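Local structure of putative xanthine dehydrogenase YAGS fad-binding subunit (Escherichia coli, 5G5G) at residues C[230-235]-C[497-502]; C[461-466]-C[493-498]. The protein probably oxidises aldehydes in the bacterial periplasm, as the molybdenum-cofactor-binding subunit of a three-chain aldehyde oxidase of the xanthine dehydrogenase family. All blocks are in the same frame, centred on the assembly; numbering follows the deposited sequence.

Interaction 1 (C[230-235]-C[497-502])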
loop_
_atom_site.group_PDB
_atom_site.type_symbol
_atom_site.label_atom_id
_atom_site.label_comp_id
_atom_site.label_asym_id
_atom_site.label_seq_id
_atom_site.Cartn_x
_atom_site.Cartn_y
_atom_site.Cartn_z
ATOM N N ASN C 230 -15.956 -22.968 21.634
ATOM C CA ASN C 230 -16.306 -21.776 22.394
ATOM C C ASN C 230 -15.913 -20.455 21.707
ATOM O O ASN C 230 -16.045 -19.404 22.298
ATOM C CB ASN C 230 -15.675 -21.887 23.774
ATOM C CG ASN C 230 -16.398 -22.901 24.651
ATOM O OD1 ASN C 230 -17.395 -23.461 24.249
ATOM N ND2 ASN C 230 -15.922 -23.093 25.863
ATOM N N VAL C 231 -15.477 -20.530 20.452
ATOM C CA VAL C 231 -14.953 -19.360 19.703
ATOM C C VAL C 231 -15.746 -19.191 18.416
ATOM O O VAL C 231 -15.940 -20.165 17.659
ATOM C CB VAL C 231 -13.488 -19.534 19.331
ATOM C CG1 VAL C 231 -12.993 -18.347 18.462
ATOM C CG2 VAL C 231 -12.654 -19.657 20.600
ATOM N N ARG C 232 -16.161 -17.954 18.156
ATOM C CA ARG C 232 -16.844 -17.593 16.956
ATOM C C ARG C 232 -16.006 -16.458 16.345
ATOM O O ARG C 232 -15.666 -15.501 17.024
ATOM C CB ARG C 232 -18.281 -17.136 17.164
ATOM C CG ARG C 232 -19.010 -16.726 15.878
ATOM C CD ARG C 232 -20.468 -16.406 16.123
ATOM N NE ARG C 232 -21.164 -15.889 14.942
ATOM C CZ ARG C 232 -22.410 -15.439 14.936
ATOM N NH1 ARG C 232 -23.147 -15.349 16.057
ATOM N NH2 ARG C 232 -22.960 -15.028 13.820
ATOM N N ILE C 233 -15.683 -16.604 15.058
ATOM C CA ILE C 233 -14.916 -15.606 14.329
ATOM C C ILE C 233 -15.824 -14.969 13.260
ATOM O O ILE C 233 -16.518 -15.696 12.505
ATOM C CB ILE C 233 -13.683 -16.280 13.647
ATOM C CG1 ILE C 233 -12.757 -17.006 14.635
ATOM C CG2 ILE C 233 -12.925 -15.286 12.800
ATOM C CD1 ILE C 233 -12.190 -16.134 15.738
ATOM N N ILE C 234 -15.725 -13.640 13.107
ATOM C CA ILE C 234 -16.546 -12.861 12.192
ATOM C C ILE C 234 -15.663 -11.896 11.401
ATOM O O ILE C 234 -14.929 -11.143 11.990
ATOM C CB ILE C 234 -17.632 -12.065 12.991
ATOM C CG1 ILE C 234 -18.494 -13.059 13.755
ATOM C CG2 ILE C 234 -18.417 -11.172 12.074
ATOM C CD1 ILE C 234 -19.500 -12.435 14.685
ATOM N N SER C 235 -15.642 -12.048 10.065
ATOM C CA SER C 235 -14.898 -11.163 9.193
ATOM C C SER C 235 -15.574 -11.053 7.795
ATOM O O SER C 235 -15.043 -11.588 6.799
ATOM C CB SER C 235 -13.454 -11.690 9.095
ATOM O OG SER C 235 -12.615 -10.686 8.579
ATOM N N ASP C 497 -18.011 -16.015 8.526
ATOM C CA ASP C 497 -18.495 -16.228 9.875
ATOM C C ASP C 497 -18.332 -17.720 10.150
ATOM O O ASP C 497 -18.769 -18.593 9.349
ATOM C CB ASP C 497 -19.946 -15.771 9.943
ATOM C CG ASP C 497 -20.514 -15.719 11.372
ATOM O OD1 ASP C 497 -20.292 -16.666 12.192
ATOM O OD2 ASP C 497 -21.331 -14.785 11.607
ATOM N N SER C 498 -17.665 -18.047 11.269
ATOM C CA SER C 498 -17.446 -19.460 11.630
ATOM C C SER C 498 -18.724 -20.195 12.013
ATOM O O SER C 498 -18.707 -21.443 12.164
ATOM C CB SER C 498 -16.375 -19.622 12.711
ATOM O OG SER C 498 -16.801 -19.029 13.930
ATOM N N SER C 499 -19.842 -19.497 12.145
ATOM C CA SER C 499 -21.105 -20.212 12.275
ATOM C C SER C 499 -21.580 -20.841 10.931
ATOM O O SER C 499 -22.458 -21.681 10.932
ATOM C CB SER C 499 -22.160 -19.371 12.997
ATOM O OG SER C 499 -22.695 -18.371 12.178
ATOM N N PHE C 500 -20.905 -20.544 9.824
ATOM C CA PHE C 500 -21.275 -21.100 8.520
ATOM C C PHE C 500 -20.361 -22.255 8.165
ATOM O O PHE C 500 -19.318 -22.440 8.769
ATOM C CB PHE C 500 -21.102 -20.025 7.450
ATOM C CG PHE C 500 -21.941 -18.789 7.652
ATOM C CD1 PHE C 500 -23.172 -18.821 8.360
ATOM C CD2 PHE C 500 -21.521 -17.602 7.080
ATOM C CE1 PHE C 500 -23.927 -17.678 8.519
ATOM C CE2 PHE C 500 -22.271 -16.471 7.252
ATOM C CZ PHE C 500 -23.461 -16.496 7.957
ATOM N N PRO C 501 -20.688 -23.002 7.108
ATOM C CA PRO C 501 -19.829 -24.136 6.793
ATOM C C PRO C 501 -18.418 -23.779 6.408
ATOM O O PRO C 501 -18.164 -22.674 5.894
ATOM C CB PRO C 501 -20.552 -24.787 5.588
ATOM C CG PRO C 501 -21.985 -24.532 5.875
ATOM C CD PRO C 501 -21.999 -23.122 6.451
ATOM N N VAL C 502 -17.503 -24.697 6.671
ATOM C CA VAL C 502 -16.084 -24.478 6.405
ATOM C C VAL C 502 -15.746 -24.498 4.903
ATOM O O VAL C 502 -15.918 -25.531 4.199
ATOM C CB VAL C 502 -15.218 -25.514 7.148
ATOM C CG1 VAL C 502 -13.734 -25.329 6.838
ATOM C CG2 VAL C 502 -15.455 -25.400 8.666
HETATM O O HOH W 1 -17.987 -20.652 15.643
#

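Interaction 2 (C[461-466]-C[493-498])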
loop_
_atom_site.group_PDB
_atom_site.type_symbol
_atom_site.label_atom_id
_atom_site.label_comp_id
_atom_site.label_asym_id
_atom_site.label_seq_id
_atom_site.Cartn_x
_atom_site.Cartn_y
_atom_site.Cartn_z
ATOM N N VAL C 461 -27.184 -18.128 0.425
ATOM C CA VAL C 461 -25.942 -18.890 0.466
ATOM C C VAL C 461 -25.200 -18.506 1.750
ATOM O O VAL C 461 -25.053 -17.326 2.009
ATOM C CB VAL C 461 -25.040 -18.575 -0.717
ATOM C CG1 VAL C 461 -23.683 -19.245 -0.580
ATOM C CG2 VAL C 461 -25.726 -18.980 -2.025
ATOM N N GLU C 462 -24.795 -19.510 2.535
ATOM C CA GLU C 462 -23.934 -19.286 3.706
ATOM C C GLU C 462 -22.667 -20.120 3.584
ATOM O O GLU C 462 -22.740 -21.334 3.416
ATOM C CB GLU C 462 -24.635 -19.689 4.981
ATOM C CG GLU C 462 -25.914 -18.874 5.247
ATOM C CD GLU C 462 -26.882 -19.500 6.231
ATOM O OE1 GLU C 462 -27.003 -20.750 6.296
ATOM O OE2 GLU C 462 -27.579 -18.727 6.893
ATOM N N THR C 463 -21.529 -19.480 3.750
ATOM C CA THR C 463 -20.253 -20.191 3.845
ATOM C C THR C 463 -19.231 -19.299 4.573
ATOM O O THR C 463 -19.324 -18.082 4.507
ATOM C CB THR C 463 -19.779 -20.622 2.443
ATOM O OG1 THR C 463 -18.519 -21.285 2.541
ATOM C CG2 THR C 463 -19.697 -19.409 1.469
ATOM N N ASP C 464 -18.251 -19.881 5.236
ATOM C CA ASP C 464 -17.266 -19.048 5.932
ATOM C C ASP C 464 -16.171 -18.456 5.001
ATOM O O ASP C 464 -15.217 -17.792 5.459
ATOM C CB ASP C 464 -16.627 -19.797 7.106
ATOM C CG ASP C 464 -15.475 -20.724 6.710
ATOM O OD1 ASP C 464 -15.206 -20.927 5.482
ATOM O OD2 ASP C 464 -14.838 -21.307 7.634
ATOM N N MET C 465 -16.298 -18.709 3.713
ATOM C CA MET C 465 -15.429 -18.046 2.736
ATOM C C MET C 465 -15.391 -16.543 2.913
ATOM O O MET C 465 -16.386 -15.947 3.316
ATOM C CB MET C 465 -15.913 -18.376 1.326
ATOM C CG MET C 465 -15.060 -17.803 0.237
ATOM S SD MET C 465 -13.352 -18.405 0.292
ATOM C CE MET C 465 -12.695 -17.409 -0.989
ATOM N N THR C 466 -14.239 -15.955 2.654
ATOM C CA THR C 466 -14.046 -14.499 2.750
ATOM C C THR C 466 -14.012 -13.825 1.390
ATOM O O THR C 466 -13.692 -14.458 0.321
ATOM C CB THR C 466 -12.745 -14.187 3.524
ATOM O OG1 THR C 466 -11.651 -14.924 2.924
ATOM C CG2 THR C 466 -12.904 -14.565 4.951
ATOM N N VAL C 493 -25.971 -13.636 -0.089
ATOM C CA VAL C 493 -24.767 -14.378 0.271
ATOM C C VAL C 493 -24.194 -13.809 1.573
ATOM O O VAL C 493 -23.924 -12.607 1.652
ATOM C CB VAL C 493 -23.711 -14.258 -0.834
ATOM C CG1 VAL C 493 -22.428 -14.999 -0.460
ATOM C CG2 VAL C 493 -24.252 -14.711 -2.189
ATOM N N HIS C 494 -24.035 -14.690 2.544
ATOM C CA HIS C 494 -23.500 -14.377 3.859
ATOM C C HIS C 494 -22.175 -15.116 3.992
ATOM O O HIS C 494 -22.125 -16.340 3.847
ATOM C CB HIS C 494 -24.483 -14.803 4.916
ATOM C CG HIS C 494 -25.843 -14.219 4.698
ATOM N ND1 HIS C 494 -26.057 -12.859 4.607
ATOM C CD2 HIS C 494 -27.049 -14.799 4.500
ATOM C CE1 HIS C 494 -27.348 -12.633 4.373
ATOM N NE2 HIS C 494 -27.973 -13.793 4.315
ATOM N N LEU C 495 -21.136 -14.348 4.288
ATOM C CA LEU C 495 -19.742 -14.818 4.316
ATOM C C LEU C 495 -19.024 -14.535 5.613
ATOM O O LEU C 495 -19.479 -13.741 6.447
ATOM C CB LEU C 495 -18.935 -14.129 3.197
ATOM C CG LEU C 495 -19.345 -14.418 1.779
ATOM C CD1 LEU C 495 -18.346 -13.829 0.794
ATOM C CD2 LEU C 495 -19.454 -15.886 1.534
ATOM N N GLY C 496 -17.876 -15.213 5.754
ATOM C CA GLY C 496 -16.878 -14.839 6.734
ATOM C C GLY C 496 -17.317 -14.975 8.179
ATOM O O GLY C 496 -17.053 -14.094 8.975
ATOM N N ASP C 497 -18.011 -16.015 8.526
ATOM C CA ASP C 497 -18.495 -16.228 9.875
ATOM C C ASP C 497 -18.332 -17.720 10.150
ATOM O O ASP C 497 -18.769 -18.593 9.349
ATOM C CB ASP C 497 -19.946 -15.771 9.943
ATOM C CG ASP C 497 -20.514 -15.719 11.372
ATOM O OD1 ASP C 497 -20.292 -16.666 12.192
ATOM O OD2 ASP C 497 -21.331 -14.785 11.607
ATOM N N SER C 498 -17.665 -18.047 11.269
ATOM C CA SER C 498 -17.446 -19.460 11.630
ATOM C C SER C 498 -18.724 -20.195 12.013
ATOM O O SER C 498 -18.707 -21.443 12.164
ATOM C CB SER C 498 -16.375 -19.622 12.711
ATOM O OG SER C 498 -16.801 -19.029 13.930
#

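Interaction 1 (C[230-235]-C[497-502])
R232 and D497 meet as guanidinium and carboxylate in a salt bridge of two bonds, a compact example of a loop fastened to a strand by side chains and backbone together. The arginine runs fully extended, with CG anti to the backbone N (chi1 179°), and presents its NE edge to the acid side-on. R232 NE donates to D497 OD1 at 3.0 Å, while R232 NH2 reaches D497 OD2 at 2.8 Å. The NH2 bond lies in the guanidinium plane and uses the syn lone pair of OD2. The NE bond is tilted, in keeping with the 36° between the two group planes. D497 OD1 takes two further bonds: S499 N donates from the anti side over 2.9 Å, and S499 OG comes from above the carboxylate plane. These donors would be expected to stabilise the negative charge and to fix the rotation of the group. S499 CB meanwhile lies over one face of the guanidinium.

S498 works on the backbone. Its hydroxyl stands between its own N and carbonyl carbon (chi1 65°), from where S498 OG accepts a nearly straight bond from I233 N at 2.9 Å. S498 N answers by donating to I233 O, also over 2.9 Å, and a water links S498 OG to V231 O. The motif is an Asx turn within a type I turn from D497 to F500, docked on 231-234, an edge strand, within this chain, of a mixed sheet.

Interaction 2 (C[461-466]-C[493-498])
V493 stands beside V461 on one face of the sheet, its CG2 4.2 Å from V461 CB, in the parallel pairing of strands 459-462 and 491-494, an example of two strands whose contact carries on into the loops that follow. H494 comes next, on the other face. Its backbone sits between two partners, H494 N donating to V461 O at 2.9 Å and H494 O accepting from T463 N at 3.2 Å. The edge of the imidazole meets the chain of E462, H494 CD2 lying 4.3 Å from E462 CG, while E462 OE1 turns to R450 and H452.

L495 lies alongside T463, and its CD2 comes within 3.5 Å of T463 CG2. The threonine hydroxyl is anti to the backbone N (chi1 179°) and bonds to G448 O, which leaves the methyl to meet the leucine. L495 CB is also tight against M465 O, at 3.1 Å. At G496 the phi angle is positive (65°) and the chain bends; G496 N makes a weak, strongly bent bond to M465 O. D497 then passes its carbonyl O 3.3 Å from D464 CB, the acid end of D464 being taken by S503.

The contact joins strands 459-462 and 491-494 of a beta-alpha-beta unit whose helix, 472-484, covers the V461, V493 and L495 side. Helix 511-534 touches V461 and M465, and helix 213-224 lies against D464 and T466.

Overall arrangement
The two interactions share D497 and S498, and their centres are about 8 Å apart. What leaves the strand pairing of interaction 2 at G496 becomes the turn that docks on 230-235 in interaction 1. Two probable hydrogen bonds tie them further, S235 N to G496 O at 2.7 Å and D464 N to P501 O at 2.9 Å, and the F500 ring packs with F500 CE2 3.4 Å from H494 O. The side nearer the cofactor belongs to interaction 2: the side chain of M465 lies about 4 Å from the pterin cytosine dinucleotide, and T466 OG1 bonds to S506 OG and to Q211 O, Q211 being a residue of the molybdenum pocket. Interaction 1 joins the same loop to another sheet.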